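Local coordinates for GTPase-activating protein GYP1 (Saccharomyces cerevisiae, PDB 1FKM) that stimulates GTP hydrolysis by Ypt/Rab GTPases such as Ypt1 and Ypt7 through its TBC domain, lending an arginine finger and a glutamine finger in trans, at residues A126-L136 with D191-G199; W236-F245 with H328-L336. All blocks are in the same frame, centred on the assembly; numbering follows the deposited sequence.

Contact 1 (A126-L136 with D191-G199); sequences ASGYVQGINDL and DNYIHGQPG
Tyr193 reaches from the 191-199 loop to Val130, Ile133 and Leu136, packing against the bend that holds Gln131, the glutamine finger of this Rab-GAP domain. Tyr129-Val130-Gln131 is the YxQ signature of TBC domains. Tyr193 CB, directed toward 126-136, lies 4.3 Å from Ser127 OG. CG sits opposite the carbonyl carbon and beside the backbone N (chi1 -57°), which lays the ring against Ile133. Ile133 CD1 then covers one ring face: it stands 3.4 Å from the Tyr193 ring centroid and only 7° off the normal, a CH-pi contact that touches all six carbons. Val130 CG1 comes in at the edge, 4.2 Å from Tyr193 CD1. At the tip, Leu136 CD1 lies obliquely to the ring, 3.2 Å from Tyr193 OH, while the hydroxyl bonds to the carbonyl of Asn238.

Val130 CG1 also rests on the amide end of Gln197. Gln197 NE2 bonds to Asn192 O within its own loop at 3.0 Å and to Asn238 OD1, so two acceptors fix the rotation of the amide. Its OE1 accepts a hydrogen bond from a water that also donates to Gln131 O, 2.8 Å from the water oxygen. The Gln131 side chain leaves its backbone away from 191-199. Gly132 is the N-cap residue of the helix that follows; its N donates to Asn134 OD1. At the far end, His195 N donates to Ala126 O at 3.3 Å and 159°, tying the type II turn 194-197 to the other loop.

The contact thus joins the lead-in to helix 133-145 with the lead-in to helix 198-214. Leu186 of helix 168-186 packs on Tyr193, Ile133 and Leu136, and helix 107-123 lies against Ser127, Tyr129 and Ile133.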
loop_
_atom_site.group_PDB
_atom_site.type_symbol
_atom_site.label_atom_id
_atom_site.label_comp_id
_atom_site.label_asym_id
_atom_site.label_seq_id
_atom_site.Cartn_x
_atom_site.Cartn_y
_atom_site.Cartn_z
ATOM N N ALA A 126 4.799 16.030 -12.940
ATOM C CA ALA A 126 4.858 15.036 -14.008
ATOM C C ALA A 126 3.729 14.011 -13.899
ATOM O O ALA A 126 3.383 13.344 -14.878
ATOM C CB ALA A 126 6.211 14.326 -13.989
ATOM N N SER A 127 3.157 13.889 -12.706
ATOM C CA SER A 127 2.073 12.941 -12.481
ATOM C C SER A 127 0.760 13.656 -12.209
ATOM O O SER A 127 -0.266 13.359 -12.828
ATOM C CB SER A 127 2.383 12.043 -11.275
ATOM O OG SER A 127 3.671 11.452 -11.372
ATOM N N GLY A 128 0.809 14.609 -11.283
ATOM C CA GLY A 128 -0.391 15.310 -10.884
ATOM C C GLY A 128 -1.128 14.243 -10.098
ATOM O O GLY A 128 -0.512 13.249 -9.707
ATOM N N TYR A 129 -2.420 14.422 -9.856
ATOM C CA TYR A 129 -3.159 13.400 -9.132
ATOM C C TYR A 129 -3.543 12.305 -10.123
ATOM O O TYR A 129 -3.999 12.591 -11.228
ATOM C CB TYR A 129 -4.428 13.969 -8.497
ATOM C CG TYR A 129 -5.339 12.876 -7.985
ATOM C CD1 TYR A 129 -4.954 12.073 -6.910
ATOM C CD2 TYR A 129 -6.552 12.602 -8.613
ATOM C CE1 TYR A 129 -5.751 11.021 -6.479
ATOM C CE2 TYR A 129 -7.357 11.552 -8.189
ATOM C CZ TYR A 129 -6.949 10.764 -7.120
ATOM O OH TYR A 129 -7.737 9.719 -6.688
ATOM N N VAL A 130 -3.349 11.051 -9.728
ATOM C CA VAL A 130 -3.689 9.933 -10.592
ATOM C C VAL A 130 -4.540 8.951 -9.810
ATOM O O VAL A 130 -4.183 8.557 -8.699
ATOM C CB VAL A 130 -2.425 9.205 -11.097
ATOM C CG1 VAL A 130 -2.814 8.099 -12.078
ATOM C CG2 VAL A 130 -1.485 10.200 -11.751
ATOM N N GLN A 131 -5.673 8.568 -10.388
ATOM C CA GLN A 131 -6.572 7.628 -9.738
ATOM C C GLN A 131 -5.765 6.372 -9.435
ATOM O O GLN A 131 -5.076 5.830 -10.310
ATOM C CB GLN A 131 -7.760 7.312 -10.651
ATOM C CG GLN A 131 -8.893 6.576 -9.956
ATOM C CD GLN A 131 -10.174 6.584 -10.767
ATOM O OE1 GLN A 131 -10.231 6.032 -11.868
ATOM N NE2 GLN A 131 -11.210 7.219 -10.227
ATOM N N GLY A 132 -5.848 5.924 -8.188
ATOM C CA GLY A 132 -5.097 4.764 -7.758
ATOM C C GLY A 132 -4.268 5.165 -6.552
ATOM O O GLY A 132 -4.077 4.377 -5.623
ATOM N N ILE A 133 -3.772 6.401 -6.562
ATOM C CA ILE A 133 -2.973 6.903 -5.448
ATOM C C ILE A 133 -3.874 7.083 -4.230
ATOM O O ILE A 133 -3.416 6.999 -3.085
ATOM C CB ILE A 133 -2.313 8.248 -5.793
ATOM C CG1 ILE A 133 -1.400 8.083 -7.010
ATOM C CG2 ILE A 133 -1.509 8.748 -4.607
ATOM C CD1 ILE A 133 -0.279 7.082 -6.803
ATOM N N ASN A 134 -5.156 7.331 -4.478
ATOM C CA ASN A 134 -6.116 7.498 -3.386
ATOM C C ASN A 134 -6.273 6.170 -2.649
ATOM O O ASN A 134 -6.582 6.141 -1.459
ATOM C CB ASN A 134 -7.470 7.977 -3.919
ATOM C CG ASN A 134 -8.057 7.049 -4.964
ATOM O OD1 ASN A 134 -7.399 6.694 -5.942
ATOM N ND2 ASN A 134 -9.311 6.659 -4.766
ATOM N N ASP A 135 -6.056 5.068 -3.358
ATOM C CA ASP A 135 -6.150 3.759 -2.727
ATOM C C ASP A 135 -4.871 3.473 -1.946
ATOM O O ASP A 135 -4.920 3.044 -0.792
ATOM C CB ASP A 135 -6.338 2.658 -3.779
ATOM C CG ASP A 135 -7.655 2.770 -4.516
ATOM O OD1 ASP A 135 -8.716 2.701 -3.859
ATOM O OD2 ASP A 135 -7.623 2.925 -5.754
ATOM N N LEU A 136 -3.726 3.725 -2.581
ATOM C CA LEU A 136 -2.427 3.449 -1.966
ATOM C C LEU A 136 -2.129 4.160 -0.663
ATOM O O LEU A 136 -1.363 3.658 0.154
ATOM C CB LEU A 136 -1.292 3.748 -2.952
ATOM C CG LEU A 136 -1.216 2.842 -4.179
ATOM C CD1 LEU A 136 0.002 3.223 -5.013
ATOM C CD2 LEU A 136 -1.125 1.391 -3.742
ATOM N N ASP A 191 7.552 5.957 -12.337
ATOM C CA ASP A 191 6.969 5.929 -13.673
ATOM C C ASP A 191 5.643 5.189 -13.787
ATOM O O ASP A 191 5.021 5.185 -14.851
ATOM C CB ASP A 191 7.997 5.407 -14.688
ATOM C CG ASP A 191 7.870 3.929 -14.954
ATOM O OD1 ASP A 191 7.793 3.145 -13.988
ATOM O OD2 ASP A 191 7.860 3.554 -16.144
ATOM N N ASN A 192 5.191 4.578 -12.695
ATOM C CA ASN A 192 3.894 3.900 -12.721
ATOM C C ASN A 192 2.807 4.970 -12.760
ATOM O O ASN A 192 1.695 4.731 -13.245
ATOM C CB ASN A 192 3.668 3.049 -11.463
ATOM C CG ASN A 192 4.375 1.709 -11.516
ATOM O OD1 ASN A 192 4.098 0.817 -10.705
ATOM N ND2 ASN A 192 5.294 1.560 -12.456
ATOM N N TYR A 193 3.129 6.160 -12.260
ATOM C CA TYR A 193 2.131 7.218 -12.208
ATOM C C TYR A 193 2.348 8.487 -13.029
ATOM O O TYR A 193 1.536 9.404 -12.962
ATOM C CB TYR A 193 1.856 7.578 -10.747
ATOM C CG TYR A 193 1.400 6.371 -9.957
ATOM C CD1 TYR A 193 0.098 5.883 -10.092
ATOM C CD2 TYR A 193 2.298 5.642 -9.179
ATOM C CE1 TYR A 193 -0.292 4.691 -9.481
ATOM C CE2 TYR A 193 1.916 4.444 -8.562
ATOM C CZ TYR A 193 0.621 3.978 -8.726
ATOM O OH TYR A 193 0.249 2.775 -8.174
ATOM N N ILE A 194 3.423 8.565 -13.803
ATOM C CA ILE A 194 3.584 9.757 -14.619
ATOM C C ILE A 194 2.592 9.612 -15.771
ATOM O O ILE A 194 2.092 8.516 -16.026
ATOM C CB ILE A 194 5.031 9.915 -15.142
ATOM C CG1 ILE A 194 5.411 8.741 -16.041
ATOM C CG2 ILE A 194 5.992 10.012 -13.951
ATOM C CD1 ILE A 194 6.805 8.867 -16.652
ATOM N N HIS A 195 2.292 10.716 -16.449
ATOM C CA HIS A 195 1.339 10.719 -17.555
ATOM C C HIS A 195 1.568 9.578 -18.546
ATOM O O HIS A 195 2.668 9.402 -19.071
ATOM C CB HIS A 195 1.391 12.073 -18.277
ATOM C CG HIS A 195 0.348 12.235 -19.339
ATOM N ND1 HIS A 195 -0.959 11.833 -19.168
ATOM C CD2 HIS A 195 0.415 12.778 -20.578
ATOM C CE1 HIS A 195 -1.652 12.120 -20.255
ATOM N NE2 HIS A 195 -0.842 12.693 -21.127
ATOM N N GLY A 196 0.509 8.810 -18.801
ATOM C CA GLY A 196 0.600 7.677 -19.708
ATOM C C GLY A 196 0.908 6.398 -18.946
ATOM O O GLY A 196 0.874 5.300 -19.505
ATOM N N GLN A 197 1.217 6.550 -17.660
ATOM C CA GLN A 197 1.537 5.429 -16.780
ATOM C C GLN A 197 2.342 4.334 -17.473
ATOM O O GLN A 197 1.957 3.162 -17.480
ATOM C CB GLN A 197 0.245 4.858 -16.173
ATOM C CG GLN A 197 -0.466 5.870 -15.281
ATOM C CD GLN A 197 -1.613 5.278 -14.486
ATOM O OE1 GLN A 197 -2.763 5.270 -14.935
ATOM N NE2 GLN A 197 -1.303 4.777 -13.294
ATOM N N PRO A 198 3.489 4.709 -18.062
ATOM C CA PRO A 198 4.348 3.749 -18.756
ATOM C C PRO A 198 4.783 2.607 -17.842
ATOM O O PRO A 198 4.968 1.480 -18.292
ATOM C CB PRO A 198 5.518 4.613 -19.224
ATOM C CG PRO A 198 5.589 5.676 -18.177
ATOM C CD PRO A 198 4.132 6.034 -18.001
ATOM N N GLY A 199 4.929 2.901 -16.552
ATOM C CA GLY A 199 5.338 1.878 -15.608
ATOM C C GLY A 199 4.323 0.758 -15.459
ATOM O O GLY A 199 4.692 -0.405 -15.320
HETATM O O HOH W 1 -5.099 5.703 -13.146
#

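Contact 2 (W236-F245 with H328-L336); sequences WMNCLLMREF and HVFVCAAFL
Trp236 and Leu241 pack against His328, Cys332 and Phe335 of helix 324-338 where helix 230-238 ends in a Schellman motif, part of the all-helical TBC fold. Trp236 leads. Its carbonyl O closes the motif by accepting a hydrogen bond from Leu241 N and takes a second from His328 NE2 at 3.0 Å and 157°; this donor stands above the carbonyl plane, though the oxygen lies near the plane of the imidazole. The indole shows one face to Phe335, whose edge meets it in a T-shaped pair with centroids 5.2 Å apart and planes at 63°. Leu241 CD2 lies over the rim of that same face, and Leu336 CB comes to the indole edge, 4.0 Å from Trp236 CZ3.

Next, Met237, a selenomethionine, folds back at chi2 and chi3, bringing SE within 3.6 Å of His328 CD2 and 3.7 Å of Cys332 SG. Leu240, with positive phi, is the C-prime residue; its CD2 sits over the centre of the imidazole, 3.8 Å from the His328 ring centroid. Cys332 SG lies over the rim of the opposite face, so the ring is sandwiched, and its ND1 bonds to Tyr257 OH of helix 247-261. Leu241 CG touches both His328 CE1 and Cys332 SG, and its CD1 touches Val331 CG1.

Glu244 turns its carboxylate to Arg235 in a salt bridge, leaving CB near Phe335. Phe245 completes the aromatic cluster with Trp236 and Phe335: its CZ comes within 3.4 Å of Phe335 CE1, the two rings inclined obliquely.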
loop_
_atom_site.group_PDB
_atom_site.type_symbol
_atom_site.label_atom_id
_atom_site.label_comp_id
_atom_site.label_asym_id
_atom_site.label_seq_id
_atom_site.Cartn_x
_atom_site.Cartn_y
_atom_site.Cartn_z
ATOM N N TRP A 236 -4.794 -4.412 -10.894
ATOM C CA TRP A 236 -3.899 -5.153 -10.005
ATOM C C TRP A 236 -2.604 -4.363 -9.820
ATOM O O TRP A 236 -2.086 -4.233 -8.712
ATOM C CB TRP A 236 -3.545 -6.519 -10.597
ATOM C CG TRP A 236 -4.665 -7.528 -10.624
ATOM C CD1 TRP A 236 -5.992 -7.304 -10.397
ATOM C CD2 TRP A 236 -4.534 -8.923 -10.914
ATOM N NE1 TRP A 236 -6.699 -8.482 -10.528
ATOM C CE2 TRP A 236 -5.824 -9.489 -10.846
ATOM C CE3 TRP A 236 -3.444 -9.748 -11.226
ATOM C CZ2 TRP A 236 -6.057 -10.849 -11.081
ATOM C CZ3 TRP A 236 -3.674 -11.098 -11.458
ATOM C CH2 TRP A 236 -4.971 -11.634 -11.386
HETATM N N MSE A 237 -2.081 -3.843 -10.924
HETATM C CA MSE A 237 -0.839 -3.081 -10.885
HETATM C C MSE A 237 -1.012 -1.672 -10.324
HETATM O O MSE A 237 -0.246 -1.243 -9.464
HETATM C CB MSE A 237 -0.236 -2.996 -12.287
HETATM C CG MSE A 237 1.052 -3.767 -12.437
HETATM SE SE MSE A 237 0.890 -5.603 -11.875
HETATM C CE MSE A 237 0.630 -6.432 -13.598
ATOM N N ASN A 238 -2.030 -0.969 -10.810
ATOM C CA ASN A 238 -2.299 0.405 -10.404
ATOM C C ASN A 238 -2.544 0.584 -8.904
ATOM O O ASN A 238 -2.104 1.573 -8.319
ATOM C CB ASN A 238 -3.496 0.950 -11.197
ATOM C CG ASN A 238 -3.589 2.465 -11.151
ATOM O OD1 ASN A 238 -2.609 3.163 -11.413
ATOM N ND2 ASN A 238 -4.771 2.981 -10.833
ATOM N N CYS A 239 -3.231 -0.373 -8.284
ATOM C CA CYS A 239 -3.532 -0.281 -6.853
ATOM C C CYS A 239 -2.808 -1.345 -6.025
ATOM O O CYS A 239 -3.188 -1.614 -4.889
ATOM C CB CYS A 239 -5.046 -0.411 -6.638
ATOM S SG CYS A 239 -6.048 0.626 -7.732
ATOM N N LEU A 240 -1.762 -1.938 -6.594
ATOM C CA LEU A 240 -0.999 -2.980 -5.915
ATOM C C LEU A 240 -1.891 -4.066 -5.293
ATOM O O LEU A 240 -1.737 -4.417 -4.119
ATOM C CB LEU A 240 -0.092 -2.367 -4.837
ATOM C CG LEU A 240 1.035 -1.439 -5.305
ATOM C CD1 LEU A 240 1.832 -0.961 -4.100
ATOM C CD2 LEU A 240 1.950 -2.174 -6.278
ATOM N N LEU A 241 -2.820 -4.587 -6.092
ATOM C CA LEU A 241 -3.736 -5.651 -5.666
ATOM C C LEU A 241 -4.717 -5.309 -4.548
ATOM O O LEU A 241 -5.502 -6.160 -4.123
ATOM C CB LEU A 241 -2.941 -6.903 -5.266
ATOM C CG LEU A 241 -2.389 -7.769 -6.402
ATOM C CD1 LEU A 241 -1.520 -8.890 -5.841
ATOM C CD2 LEU A 241 -3.547 -8.348 -7.197
HETATM N N MSE A 242 -4.700 -4.066 -4.083
HETATM C CA MSE A 242 -5.603 -3.673 -3.006
HETATM C C MSE A 242 -7.081 -3.892 -3.290
HETATM O O MSE A 242 -7.850 -4.213 -2.386
HETATM C CB MSE A 242 -5.403 -2.206 -2.656
HETATM C CG MSE A 242 -4.165 -1.912 -1.866
HETATM SE SE MSE A 242 -4.242 -0.054 -1.382
HETATM C CE MSE A 242 -5.860 -0.109 -0.317
ATOM N N ARG A 243 -7.481 -3.714 -4.540
ATOM C CA ARG A 243 -8.879 -3.870 -4.906
ATOM C C ARG A 243 -9.285 -5.330 -5.068
ATOM O O ARG A 243 -10.429 -5.621 -5.412
ATOM C CB ARG A 243 -9.157 -3.104 -6.200
ATOM C CG ARG A 243 -8.737 -1.642 -6.134
ATOM C CD ARG A 243 -9.681 -0.828 -5.271
ATOM N NE ARG A 243 -10.923 -0.536 -5.980
ATOM C CZ ARG A 243 -11.002 0.251 -7.047
ATOM N NH1 ARG A 243 -9.910 0.830 -7.529
ATOM N NH2 ARG A 243 -12.170 0.456 -7.641
ATOM N N GLU A 244 -8.353 -6.241 -4.803
ATOM C CA GLU A 244 -8.621 -7.670 -4.942
ATOM C C GLU A 244 -8.656 -8.404 -3.603
ATOM O O GLU A 244 -8.891 -9.613 -3.567
ATOM C CB GLU A 244 -7.548 -8.333 -5.813
ATOM C CG GLU A 244 -7.048 -7.494 -6.978
ATOM C CD GLU A 244 -8.168 -6.965 -7.834
ATOM O OE1 GLU A 244 -9.065 -7.757 -8.186
ATOM O OE2 GLU A 244 -8.149 -5.761 -8.161
ATOM N N PHE A 245 -8.407 -7.682 -2.513
ATOM C CA PHE A 245 -8.387 -8.286 -1.182
ATOM C C PHE A 245 -9.057 -7.404 -0.139
ATOM O O PHE A 245 -9.300 -6.221 -0.379
ATOM C CB PHE A 245 -6.942 -8.518 -0.713
ATOM C CG PHE A 245 -6.152 -9.458 -1.571
ATOM C CD1 PHE A 245 -6.351 -10.831 -1.481
ATOM C CD2 PHE A 245 -5.182 -8.977 -2.439
ATOM C CE1 PHE A 245 -5.592 -11.720 -2.248
ATOM C CE2 PHE A 245 -4.417 -9.851 -3.207
ATOM C CZ PHE A 245 -4.623 -11.229 -3.111
ATOM N N HIS A 328 6.123 -7.382 -7.036
ATOM C CA HIS A 328 4.687 -7.327 -7.265
ATOM C C HIS A 328 4.268 -8.145 -8.478
ATOM O O HIS A 328 3.214 -8.780 -8.467
ATOM C CB HIS A 328 4.203 -5.881 -7.433
ATOM C CG HIS A 328 2.711 -5.756 -7.462
ATOM N ND1 HIS A 328 1.911 -6.180 -6.421
ATOM C CD2 HIS A 328 1.869 -5.288 -8.415
ATOM C CE1 HIS A 328 0.643 -5.980 -6.733
ATOM N NE2 HIS A 328 0.590 -5.441 -7.938
ATOM N N VAL A 329 5.087 -8.127 -9.524
ATOM C CA VAL A 329 4.773 -8.888 -10.730
ATOM C C VAL A 329 4.722 -10.381 -10.414
ATOM O O VAL A 329 3.863 -11.094 -10.922
ATOM C CB VAL A 329 5.812 -8.641 -11.847
ATOM C CG1 VAL A 329 5.615 -9.637 -12.980
ATOM C CG2 VAL A 329 5.660 -7.225 -12.383
ATOM N N PHE A 330 5.636 -10.859 -9.574
ATOM C CA PHE A 330 5.625 -12.273 -9.217
ATOM C C PHE A 330 4.438 -12.636 -8.333
ATOM O O PHE A 330 3.886 -13.735 -8.452
ATOM C CB PHE A 330 6.947 -12.673 -8.558
ATOM C CG PHE A 330 8.071 -12.827 -9.541
ATOM C CD1 PHE A 330 8.196 -13.999 -10.282
ATOM C CD2 PHE A 330 8.966 -11.785 -9.777
ATOM C CE1 PHE A 330 9.195 -14.132 -11.248
ATOM C CE2 PHE A 330 9.971 -11.907 -10.740
ATOM C CZ PHE A 330 10.085 -13.087 -11.479
ATOM N N VAL A 331 4.042 -11.722 -7.448
ATOM C CA VAL A 331 2.884 -11.963 -6.592
ATOM C C VAL A 331 1.645 -12.049 -7.494
ATOM O O VAL A 331 0.773 -12.896 -7.289
ATOM C CB VAL A 331 2.691 -10.818 -5.564
ATOM C CG1 VAL A 331 1.363 -10.979 -4.831
ATOM C CG2 VAL A 331 3.834 -10.823 -4.569
ATOM N N CYS A 332 1.567 -11.170 -8.491
ATOM C CA CYS A 332 0.432 -11.179 -9.411
ATOM C C CYS A 332 0.397 -12.461 -10.232
ATOM O O CYS A 332 -0.672 -13.006 -10.494
ATOM C CB CYS A 332 0.481 -9.972 -10.350
ATOM S SG CYS A 332 0.023 -8.407 -9.565
ATOM N N ALA A 333 1.566 -12.941 -10.639
ATOM C CA ALA A 333 1.638 -14.173 -11.420
ATOM C C ALA A 333 1.188 -15.365 -10.568
ATOM O O ALA A 333 0.403 -16.199 -11.022
ATOM C CB ALA A 333 3.069 -14.391 -11.927
ATOM N N ALA A 334 1.676 -15.441 -9.333
ATOM C CA ALA A 334 1.306 -16.541 -8.443
ATOM C C ALA A 334 -0.183 -16.488 -8.105
ATOM O O ALA A 334 -0.840 -17.526 -7.986
ATOM C CB ALA A 334 2.145 -16.490 -7.164
ATOM N N PHE A 335 -0.711 -15.275 -7.958
ATOM C CA PHE A 335 -2.123 -15.064 -7.645
ATOM C C PHE A 335 -2.969 -15.602 -8.797
ATOM O O PHE A 335 -3.895 -16.395 -8.591
ATOM C CB PHE A 335 -2.393 -13.564 -7.450
ATOM C CG PHE A 335 -3.812 -13.235 -7.051
ATOM C CD1 PHE A 335 -4.383 -13.801 -5.913
ATOM C CD2 PHE A 335 -4.556 -12.317 -7.784
ATOM C CE1 PHE A 335 -5.679 -13.448 -5.509
ATOM C CE2 PHE A 335 -5.849 -11.959 -7.385
ATOM C CZ PHE A 335 -6.405 -12.526 -6.245
ATOM N N LEU A 336 -2.637 -15.167 -10.010
ATOM C CA LEU A 336 -3.353 -15.595 -11.205
ATOM C C LEU A 336 -3.278 -17.103 -11.409
ATOM O O LEU A 336 -4.300 -17.753 -11.621
ATOM C CB LEU A 336 -2.782 -14.901 -12.444
ATOM C CG LEU A 336 -3.424 -15.277 -13.788
ATOM C CD1 LEU A 336 -4.914 -14.907 -13.782
ATOM C CD2 LEU A 336 -2.703 -14.553 -14.910
#

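Contact 2 is wholly buried and mostly apolar and aromatic, with one imidazole bond to a helix-end carbonyl. Contact 1, about 16 Å away between centres, is only partly buried: a tyrosine-centred apolar patch grades into exposed turns, a bridging water and a backbone bond. They share no segment but meet at Asn238, on the last turn of helix 230-238 in contact 2. Besides accepting from both polar side chains of contact 1 that reach it, Asn238 donates through ND2 to Gln131 O, so the inner contact reaches the main chain of the glutamine finger. Leu136 also touches Leu240, an apolar join between helix 133-145 and the Schellman motif.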